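Local coordinates for protein alpha-1,2-mannosidase (Bacteroides thetaiotaomicron, PDB 2WW2) that hydrolyses alpha-mannosidic linkages with inversion of configuration as a calcium-dependent glycoside hydrolase of family 92 from a human gut bacterium, at residues A[14-18]-A[54-58]; A[97-101]-A[112-118]; A[282-286]-A[612-617]. All coordinates share one frame; numbering follows the deposited sequence.

How the contacts relate
All three contacts are partly buried, but contact 2 lies farthest out, its centre about 29 Å from that of the chain, against about 17 and 18 Å for contacts 1 and 3. Contacts 1 and 2 belong to the N-terminal domain; contact 1 packs against strand 98-108, which supplies one side of contact 2, and Glu105 OE2 there takes hydrogen bonds from Tyr54 of one and Tyr112 of the other. Contact 3 is in the catalytic domain and meets contact 1 through Met15, whose CE lies 3.3 Å from Asn616 O. Chemistry follows place: water and aromatic packing join two turns in contact 1, a hydrophobic hairpin with a hydrated edge makes contact 2, and a charged carboxylate organises contact 3.

Contact 1 (A[14-18]-A[54-58]); sequences LMGTE and YTYTD
Thr17 and Tyr56 have the nearest CA atoms, 6.5 Å apart, between a type II turn over Leu14 to Thr17 and a type I turn over Thr55 to Asp58. One water bridges the backbones: it donates to Thr17 O, accepts from Tyr56 N at 2.8 Å, and adds a weak bond to Tyr54 O. Around it the side chains pack. The Thr17 methyl CG2 lies 3.6 Å from Tyr56 CB and also meets CG and CD1; with OG1 swung opposite the backbone N (chi1 -166°), the hydroxyl reaches Thr28 O instead. Leu14 serves both tyrosines with its forked end: CD2 sits 3.6 Å from Tyr54 CE2, while CD1 comes to the edge of the Tyr56 ring. Glu18 CD lies 3.7 Å from Tyr56 CD2, across the ring from the Thr17 methyl at CD1, its carboxylate plane 38° from the ring, and OE1 is held by Ser619. Tyrosine suits Tyr54's place because a flat apolar flank carries a polar end, the OH that bonds Glu105; the flat ring of Tyr56 stacks on His102. Glu105 and His102 bind a sodium ion; Tyr54 and Tyr56 thus lie in the second shell of that site and probably help to position its ligands.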
loop_
_atom_site.group_PDB
_atom_site.type_symbol
_atom_site.label_atom_id
_atom_site.label_comp_id
_atom_site.label_asym_id
_atom_site.label_seq_id
_atom_site.Cartn_x
_atom_site.Cartn_y
_atom_site.Cartn_z
ATOM N N LEU A 14 30.691 -3.556 -9.348
ATOM C CA LEU A 14 29.723 -4.096 -8.381
ATOM C C LEU A 14 28.546 -3.167 -8.089
ATOM O O LEU A 14 27.705 -3.480 -7.232
ATOM C CB LEU A 14 30.426 -4.415 -7.075
ATOM C CG LEU A 14 31.361 -5.605 -7.179
ATOM C CD1 LEU A 14 32.202 -5.744 -5.908
ATOM C CD2 LEU A 14 30.553 -6.881 -7.460
ATOM N N MET A 15 28.475 -2.032 -8.779
ATOM C CA MET A 15 27.356 -1.116 -8.578
ATOM C C MET A 15 26.047 -1.841 -8.807
ATOM O O MET A 15 25.859 -2.451 -9.854
ATOM C CB MET A 15 27.422 0.072 -9.531
ATOM C CG MET A 15 26.161 0.933 -9.495
ATOM S SD MET A 15 26.240 2.402 -10.527
ATOM C CE MET A 15 24.509 2.863 -10.640
ATOM N N GLY A 16 25.136 -1.759 -7.844
ATOM C CA GLY A 16 23.818 -2.399 -7.979
ATOM C C GLY A 16 23.856 -3.932 -7.904
ATOM O O GLY A 16 22.848 -4.600 -8.152
ATOM N N THR A 17 25.004 -4.508 -7.554
ATOM C CA THR A 17 25.070 -5.970 -7.403
ATOM C C THR A 17 24.029 -6.506 -6.388
ATOM O O THR A 17 23.595 -7.664 -6.471
ATOM C CB THR A 17 26.497 -6.461 -7.056
ATOM O OG1 THR A 17 26.570 -7.876 -7.242
ATOM C CG2 THR A 17 26.882 -6.121 -5.600
ATOM N N GLU A 18 23.629 -5.674 -5.427
ATOM C CA GLU A 18 22.570 -6.053 -4.475
ATOM C C GLU A 18 21.226 -5.386 -4.816
ATOM O O GLU A 18 20.256 -5.505 -4.056
ATOM C CB GLU A 18 22.958 -5.660 -3.047
ATOM C CG GLU A 18 24.181 -6.386 -2.491
ATOM C CD GLU A 18 24.411 -6.059 -1.018
ATOM O OE1 GLU A 18 25.014 -5.011 -0.716
ATOM O OE2 GLU A 18 23.993 -6.852 -0.154
ATOM N N TYR A 54 27.334 -14.793 -9.552
ATOM C CA TYR A 54 28.057 -14.102 -8.494
ATOM C C TYR A 54 27.002 -13.442 -7.623
ATOM O O TYR A 54 26.238 -12.605 -8.101
ATOM C CB TYR A 54 29.028 -13.050 -9.076
ATOM C CG TYR A 54 29.752 -12.194 -8.032
ATOM C CD1 TYR A 54 31.025 -12.538 -7.578
ATOM C CD2 TYR A 54 29.160 -11.034 -7.517
ATOM C CE1 TYR A 54 31.697 -11.751 -6.622
ATOM C CE2 TYR A 54 29.823 -10.240 -6.560
ATOM C CZ TYR A 54 31.078 -10.601 -6.124
ATOM O OH TYR A 54 31.722 -9.817 -5.193
ATOM N N THR A 55 26.973 -13.826 -6.345
ATOM C CA THR A 55 26.050 -13.268 -5.374
ATOM C C THR A 55 26.881 -12.566 -4.304
ATOM O O THR A 55 27.693 -13.194 -3.619
ATOM C CB THR A 55 25.172 -14.406 -4.793
ATOM O OG1 THR A 55 24.311 -14.886 -5.834
ATOM C CG2 THR A 55 24.335 -13.943 -3.599
ATOM N N TYR A 56 26.707 -11.251 -4.200
ATOM C CA TYR A 56 27.540 -10.438 -3.335
ATOM C C TYR A 56 27.520 -10.922 -1.882
ATOM O O TYR A 56 28.537 -10.854 -1.195
ATOM C CB TYR A 56 27.115 -8.974 -3.412
ATOM C CG TYR A 56 28.046 -8.055 -2.672
ATOM C CD1 TYR A 56 29.251 -7.642 -3.244
ATOM C CD2 TYR A 56 27.740 -7.618 -1.386
ATOM C CE1 TYR A 56 30.101 -6.808 -2.565
ATOM C CE2 TYR A 56 28.591 -6.780 -0.699
ATOM C CZ TYR A 56 29.773 -6.379 -1.284
ATOM O OH TYR A 56 30.623 -5.538 -0.582
ATOM N N THR A 57 26.383 -11.428 -1.411
ATOM C CA THR A 57 26.297 -11.865 -0.017
ATOM C C THR A 57 26.903 -13.265 0.216
ATOM O O THR A 57 26.988 -13.717 1.352
ATOM C CB THR A 57 24.839 -11.842 0.508
ATOM O OG1 THR A 57 24.009 -12.571 -0.399
ATOM C CG2 THR A 57 24.317 -10.396 0.622
ATOM N N ASP A 58 27.301 -13.961 -0.851
ATOM C CA ASP A 58 27.907 -15.279 -0.681
ATOM C C ASP A 58 29.416 -15.113 -0.523
ATOM O O ASP A 58 30.015 -14.239 -1.153
ATOM C CB ASP A 58 27.506 -16.239 -1.816
ATOM C CG ASP A 58 26.051 -16.721 -1.669
ATOM O OD1 ASP A 58 25.520 -16.731 -0.537
ATOM O OD2 ASP A 58 25.410 -17.084 -2.661
HETATM O O HOH W 1 25.076 -10.098 -6.140
#

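Contact 2 (A[97-101]-A[112-118]); sequences LVPFS and YSVTFNN
Val98 and Phe116 make the tightest apolar meeting, with CG1 of the valine 3.5 Å from CD1 of the ring and the two side chains crossing at about a right angle. The Phe116 ring turns its edge to Pro99 O, which lies in its plane. Next along the strand, Phe100 CB packs 3.8 Å from the same Phe116 CD1, and Phe100 CD1 meets the Val114 methyl CG2 at 3.8 Å. Phe100 places its CG between the backbone N and the carbonyl carbon (chi1 71°), while Val114 sets CG2 opposite its own backbone N; these torsions bring ring and methyl together, the side chains again crossing at about a right angle. Branched valines and flat rings pack closely where the two short strands run at 117° to one another.

Polar links sit at the outer end. Asn117 N donates an almost perfectly straight bond to Pro99 O (2.9 Å, 179°), and a water links that carbonyl to Asn118 N. A second water accepts from Ser101 N and donates to Thr115 O, at 2.7 Å, and to Asn117 OD1, at 2.8 Å, joining the two strands. A proline, lacking an N-H, offers only its carbonyl here, and its ring CB rests on Asn117 ND2; it also packs on Gln723 of the second subunit.

Farther out, strand 60-67 and the residue just before it position the first strand: Val98 and Phe100 bond by backbone to Met61 and Ser59, and Met61 touches both phenylalanine rings. On the far side, strand 121-126 bonds Val114 to Thr122. The whole is the open end of the beta hairpin of strands 98-108 and 111-116, in an N-terminal domain that is probably a beta-sandwich of the galactose mutarotase-like clan.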
loop_
_atom_site.group_PDB
_atom_site.type_symbol
_atom_site.label_atom_id
_atom_site.label_comp_id
_atom_site.label_asym_id
_atom_site.label_seq_id
_atom_site.Cartn_x
_atom_site.Cartn_y
_atom_site.Cartn_z
ATOM N N LEU A 97 34.801 -24.704 -2.930
ATOM C CA LEU A 97 34.189 -23.603 -2.212
ATOM C C LEU A 97 35.264 -23.001 -1.343
ATOM O O LEU A 97 35.612 -23.579 -0.329
ATOM C CB LEU A 97 33.087 -24.126 -1.289
ATOM C CG LEU A 97 31.727 -24.541 -1.846
ATOM C CD1 LEU A 97 31.086 -23.459 -2.673
ATOM C CD2 LEU A 97 31.859 -25.837 -2.614
ATOM N N VAL A 98 35.784 -21.841 -1.715
ATOM C CA VAL A 98 36.911 -21.291 -0.998
ATOM C C VAL A 98 36.522 -19.937 -0.414
ATOM O O VAL A 98 36.120 -19.033 -1.161
ATOM C CB VAL A 98 38.120 -21.109 -1.927
ATOM C CG1 VAL A 98 39.335 -20.631 -1.117
ATOM C CG2 VAL A 98 38.424 -22.417 -2.659
ATOM N N PRO A 99 36.630 -19.799 0.917
ATOM C CA PRO A 99 36.172 -18.572 1.570
ATOM C C PRO A 99 37.058 -17.355 1.260
ATOM O O PRO A 99 38.289 -17.476 1.204
ATOM C CB PRO A 99 36.196 -18.908 3.081
ATOM C CG PRO A 99 36.869 -20.245 3.222
ATOM C CD PRO A 99 37.035 -20.866 1.852
ATOM N N PHE A 100 36.415 -16.204 1.084
ATOM C CA PHE A 100 37.107 -14.931 0.841
ATOM C C PHE A 100 36.293 -13.794 1.460
ATOM O O PHE A 100 35.092 -13.937 1.715
ATOM C CB PHE A 100 37.298 -14.676 -0.669
ATOM C CG PHE A 100 36.025 -14.346 -1.399
ATOM C CD1 PHE A 100 35.707 -13.022 -1.696
ATOM C CD2 PHE A 100 35.152 -15.355 -1.799
ATOM C CE1 PHE A 100 34.514 -12.700 -2.350
ATOM C CE2 PHE A 100 33.966 -15.053 -2.457
ATOM C CZ PHE A 100 33.657 -13.723 -2.759
ATOM N N SER A 101 36.948 -12.663 1.681
ATOM C CA SER A 101 36.283 -11.467 2.203
ATOM C C SER A 101 36.278 -10.385 1.143
ATOM O O SER A 101 37.263 -10.234 0.400
ATOM C CB SER A 101 37.053 -10.962 3.428
ATOM O OG SER A 101 36.576 -9.694 3.806
ATOM N N TYR A 112 40.250 -8.054 -12.036
ATOM C CA TYR A 112 39.639 -8.480 -10.795
ATOM C C TYR A 112 40.691 -9.208 -9.963
ATOM O O TYR A 112 41.345 -10.140 -10.451
ATOM C CB TYR A 112 38.461 -9.416 -11.090
ATOM C CG TYR A 112 37.794 -9.951 -9.828
ATOM C CD1 TYR A 112 36.683 -9.314 -9.274
ATOM C CD2 TYR A 112 38.286 -11.086 -9.190
ATOM C CE1 TYR A 112 36.069 -9.800 -8.102
ATOM C CE2 TYR A 112 37.677 -11.593 -8.029
ATOM C CZ TYR A 112 36.573 -10.950 -7.502
ATOM O OH TYR A 112 35.994 -11.445 -6.364
ATOM N N SER A 113 40.872 -8.769 -8.716
ATOM C CA SER A 113 41.866 -9.380 -7.831
ATOM C C SER A 113 41.168 -9.789 -6.521
ATOM O O SER A 113 40.314 -9.061 -6.012
ATOM C CB SER A 113 43.002 -8.388 -7.550
ATOM O OG SER A 113 43.940 -8.912 -6.613
ATOM N N VAL A 114 41.497 -10.965 -6.004
ATOM C CA VAL A 114 40.950 -11.398 -4.713
ATOM C C VAL A 114 42.009 -12.210 -3.975
ATOM O O VAL A 114 42.811 -12.922 -4.602
ATOM C CB VAL A 114 39.639 -12.195 -4.895
ATOM C CG1 VAL A 114 39.912 -13.508 -5.653
ATOM C CG2 VAL A 114 38.957 -12.477 -3.551
ATOM N N THR A 115 42.045 -12.073 -2.654
ATOM C CA THR A 115 42.906 -12.913 -1.826
ATOM C C THR A 115 41.996 -13.707 -0.913
ATOM O O THR A 115 41.145 -13.139 -0.199
ATOM C CB THR A 115 43.871 -12.059 -1.004
ATOM O OG1 THR A 115 44.620 -11.238 -1.902
ATOM C CG2 THR A 115 44.827 -12.930 -0.159
ATOM N N PHE A 116 42.125 -15.025 -0.974
ATOM C CA PHE A 116 41.289 -15.892 -0.177
ATOM C C PHE A 116 41.728 -15.896 1.271
ATOM O O PHE A 116 42.821 -15.420 1.603
ATOM C CB PHE A 116 41.269 -17.301 -0.800
ATOM C CG PHE A 116 40.686 -17.311 -2.192
ATOM C CD1 PHE A 116 39.318 -17.384 -2.372
ATOM C CD2 PHE A 116 41.512 -17.210 -3.315
ATOM C CE1 PHE A 116 38.768 -17.384 -3.646
ATOM C CE2 PHE A 116 40.975 -17.202 -4.597
ATOM C CZ PHE A 116 39.593 -17.288 -4.761
ATOM N N ASN A 117 40.872 -16.410 2.148
ATOM C CA ASN A 117 41.215 -16.436 3.569
ATOM C C ASN A 117 42.490 -17.235 3.828
ATOM O O ASN A 117 43.203 -16.959 4.793
ATOM C CB ASN A 117 40.054 -17.015 4.415
ATOM C CG ASN A 117 38.840 -16.081 4.495
ATOM O OD1 ASN A 117 38.835 -14.973 3.937
ATOM N ND2 ASN A 117 37.787 -16.543 5.186
ATOM N N ASN A 118 42.785 -18.220 2.976
ATOM C CA ASN A 118 43.984 -19.048 3.174
ATOM C C ASN A 118 45.255 -18.372 2.637
ATOM O O ASN A 118 46.340 -18.949 2.678
ATOM C CB ASN A 118 43.822 -20.447 2.548
ATOM C CG ASN A 118 43.597 -20.389 1.043
ATOM O OD1 ASN A 118 43.801 -19.350 0.429
ATOM N ND2 ASN A 118 43.174 -21.502 0.443
HETATM O O HOH W 2 40.352 -19.534 1.951
HETATM O O HOH W 3 39.768 -13.039 2.087
#

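Contact 3 (A[282-286]-A[612-617]); sequences EQLRT and DKLYNS
Glu282, on helix 281-294, grips Ser617 in the loop that follows helix 600-613, a helix-to-loop junction in the family 92 catalytic domain, a member of the six-hairpin glycosidase clan. Both carboxylate oxygens are used: OE2 accepts from Ser617 N (2.7 Å) and OE1 from Ser617 OG (2.8 Å), each met on the syn side, somewhat out of the carboxylate plane. A chain bent at chi2 (67°) carries the carboxylate across to the loop. OE1 has a second partner, Arg285 NH2, which approaches along its anti lone pair at 2.9 Å in a salt bridge. Arg285 NE donates to Ser617 OG, at 3.3 Å, so this hydroxyl both gives and receives; serine suits the place, small enough for its CB to lie against Arg285 CB. With an alanine in place of Glu282, the amide and hydroxyl of Ser617 would probably lose their acceptors and Arg285 its charge partner, leaving the loop free to shift.

The Thr286 hydroxyl turns back to its own helix: OG1 donates to Glu282 O, which Thr286 N meets from the opposite face, while CG2 crosses to Tyr615 CB. Asn616 OD1 accepts from Gly618 N, and Ser617 O from Asn12. One water donates to Tyr615 O at 2.8 Å and weakly to Glu282 OE2. Gln283 OE1 accepts from Thr280 N; another water accepts from Gln283 NE2 and donates to Asp612 OD1, at 2.7 Å.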
loop_
_atom_site.group_PDB
_atom_site.type_symbol
_atom_site.label_atom_id
_atom_site.label_comp_id
_atom_site.label_asym_id
_atom_site.label_seq_id
_atom_site.Cartn_x
_atom_site.Cartn_y
_atom_site.Cartn_z
ATOM N N GLU A 282 31.028 10.924 -6.048
ATOM C CA GLU A 282 29.922 9.951 -6.114
ATOM C C GLU A 282 29.176 10.023 -7.466
ATOM O O GLU A 282 28.844 8.983 -8.075
ATOM C CB GLU A 282 28.989 10.163 -4.926
ATOM C CG GLU A 282 27.685 9.410 -5.000
ATOM C CD GLU A 282 27.834 7.903 -4.917
ATOM O OE1 GLU A 282 28.931 7.384 -4.638
ATOM O OE2 GLU A 282 26.815 7.222 -5.151
ATOM N N GLN A 283 28.928 11.240 -7.937
ATOM C CA GLN A 283 28.313 11.433 -9.250
ATOM C C GLN A 283 29.179 10.893 -10.394
ATOM O O GLN A 283 28.680 10.271 -11.328
ATOM C CB GLN A 283 28.003 12.927 -9.465
ATOM C CG GLN A 283 26.854 13.449 -8.557
ATOM C CD GLN A 283 26.642 14.956 -8.671
ATOM O OE1 GLN A 283 27.599 15.728 -8.804
ATOM N NE2 GLN A 283 25.381 15.386 -8.605
ATOM N N LEU A 284 30.480 11.174 -10.351
ATOM C CA LEU A 284 31.393 10.674 -11.372
ATOM C C LEU A 284 31.412 9.125 -11.348
ATOM O O LEU A 284 31.415 8.469 -12.388
ATOM C CB LEU A 284 32.812 11.239 -11.123
ATOM C CG LEU A 284 32.928 12.766 -11.343
ATOM C CD1 LEU A 284 34.205 13.369 -10.758
ATOM C CD2 LEU A 284 32.871 13.054 -12.838
ATOM N N ARG A 285 31.453 8.544 -10.158
ATOM C CA ARG A 285 31.386 7.069 -10.068
ATOM C C ARG A 285 30.089 6.517 -10.641
ATOM O O ARG A 285 30.092 5.507 -11.354
ATOM C CB ARG A 285 31.587 6.612 -8.622
ATOM C CG ARG A 285 33.026 6.889 -8.153
ATOM C CD ARG A 285 33.294 6.288 -6.806
ATOM N NE ARG A 285 32.343 6.739 -5.812
ATOM C CZ ARG A 285 32.658 7.502 -4.768
ATOM N NH1 ARG A 285 33.917 7.903 -4.591
ATOM N NH2 ARG A 285 31.705 7.865 -3.905
ATOM N N THR A 286 28.984 7.177 -10.350
ATOM C CA THR A 286 27.693 6.672 -10.837
ATOM C C THR A 286 27.676 6.739 -12.351
ATOM O O THR A 286 27.366 5.761 -13.022
ATOM C CB THR A 286 26.525 7.474 -10.236
ATOM O OG1 THR A 286 26.631 7.445 -8.805
ATOM C CG2 THR A 286 25.174 6.843 -10.637
ATOM N N ASP A 612 19.231 12.178 -8.352
ATOM C CA ASP A 612 19.749 12.322 -6.988
ATOM C C ASP A 612 19.248 11.208 -6.069
ATOM O O ASP A 612 19.983 10.731 -5.212
ATOM C CB ASP A 612 19.330 13.668 -6.386
ATOM C CG ASP A 612 20.125 14.857 -6.946
ATOM O OD1 ASP A 612 21.163 14.669 -7.627
ATOM O OD2 ASP A 612 19.699 16.008 -6.692
ATOM N N LYS A 613 17.991 10.806 -6.220
ATOM C CA LYS A 613 17.375 9.935 -5.209
ATOM C C LYS A 613 17.371 8.437 -5.503
ATOM O O LYS A 613 17.314 7.637 -4.573
ATOM C CB LYS A 613 15.966 10.430 -4.883
ATOM C CG LYS A 613 16.046 11.642 -3.972
ATOM C CD LYS A 613 14.884 12.568 -4.108
ATOM C CE LYS A 613 15.018 13.646 -2.999
ATOM N NZ LYS A 613 13.910 14.589 -3.054
ATOM N N LEU A 614 17.447 8.059 -6.774
ATOM C CA LEU A 614 17.324 6.655 -7.152
ATOM C C LEU A 614 18.622 6.000 -7.625
ATOM O O LEU A 614 18.599 4.871 -8.153
ATOM C CB LEU A 614 16.273 6.516 -8.246
ATOM C CG LEU A 614 14.858 6.908 -7.810
ATOM C CD1 LEU A 614 13.903 6.522 -8.909
ATOM C CD2 LEU A 614 14.469 6.224 -6.478
ATOM N N TYR A 615 19.745 6.692 -7.430
ATOM C CA TYR A 615 21.041 6.167 -7.869
ATOM C C TYR A 615 22.134 6.408 -6.846
ATOM O O TYR A 615 22.171 7.449 -6.162
ATOM C CB TYR A 615 21.494 6.826 -9.186
ATOM C CG TYR A 615 20.706 6.412 -10.390
ATOM C CD1 TYR A 615 21.073 5.300 -11.129
ATOM C CD2 TYR A 615 19.563 7.115 -10.770
ATOM C CE1 TYR A 615 20.339 4.912 -12.230
ATOM C CE2 TYR A 615 18.826 6.731 -11.854
ATOM C CZ TYR A 615 19.205 5.634 -12.583
ATOM O OH TYR A 615 18.456 5.259 -13.687
ATOM N N ASN A 616 23.025 5.437 -6.737
ATOM C CA ASN A 616 24.336 5.685 -6.156
ATOM C C ASN A 616 25.335 4.698 -6.764
ATOM O O ASN A 616 24.958 3.838 -7.563
ATOM C CB ASN A 616 24.305 5.629 -4.623
ATOM C CG ASN A 616 23.956 4.267 -4.102
ATOM O OD1 ASN A 616 24.729 3.316 -4.238
ATOM N ND2 ASN A 616 22.785 4.160 -3.476
ATOM N N SER A 617 26.608 4.831 -6.417
ATOM C CA SER A 617 27.619 4.039 -7.087
ATOM C C SER A 617 27.967 2.749 -6.345
ATOM O O SER A 617 28.860 2.016 -6.782
ATOM C CB SER A 617 28.898 4.874 -7.271
ATOM O OG SER A 617 29.540 5.040 -6.009
HETATM O O HOH W 4 24.099 9.211 -5.219
HETATM O O HOH W 5 23.421 13.245 -8.049
#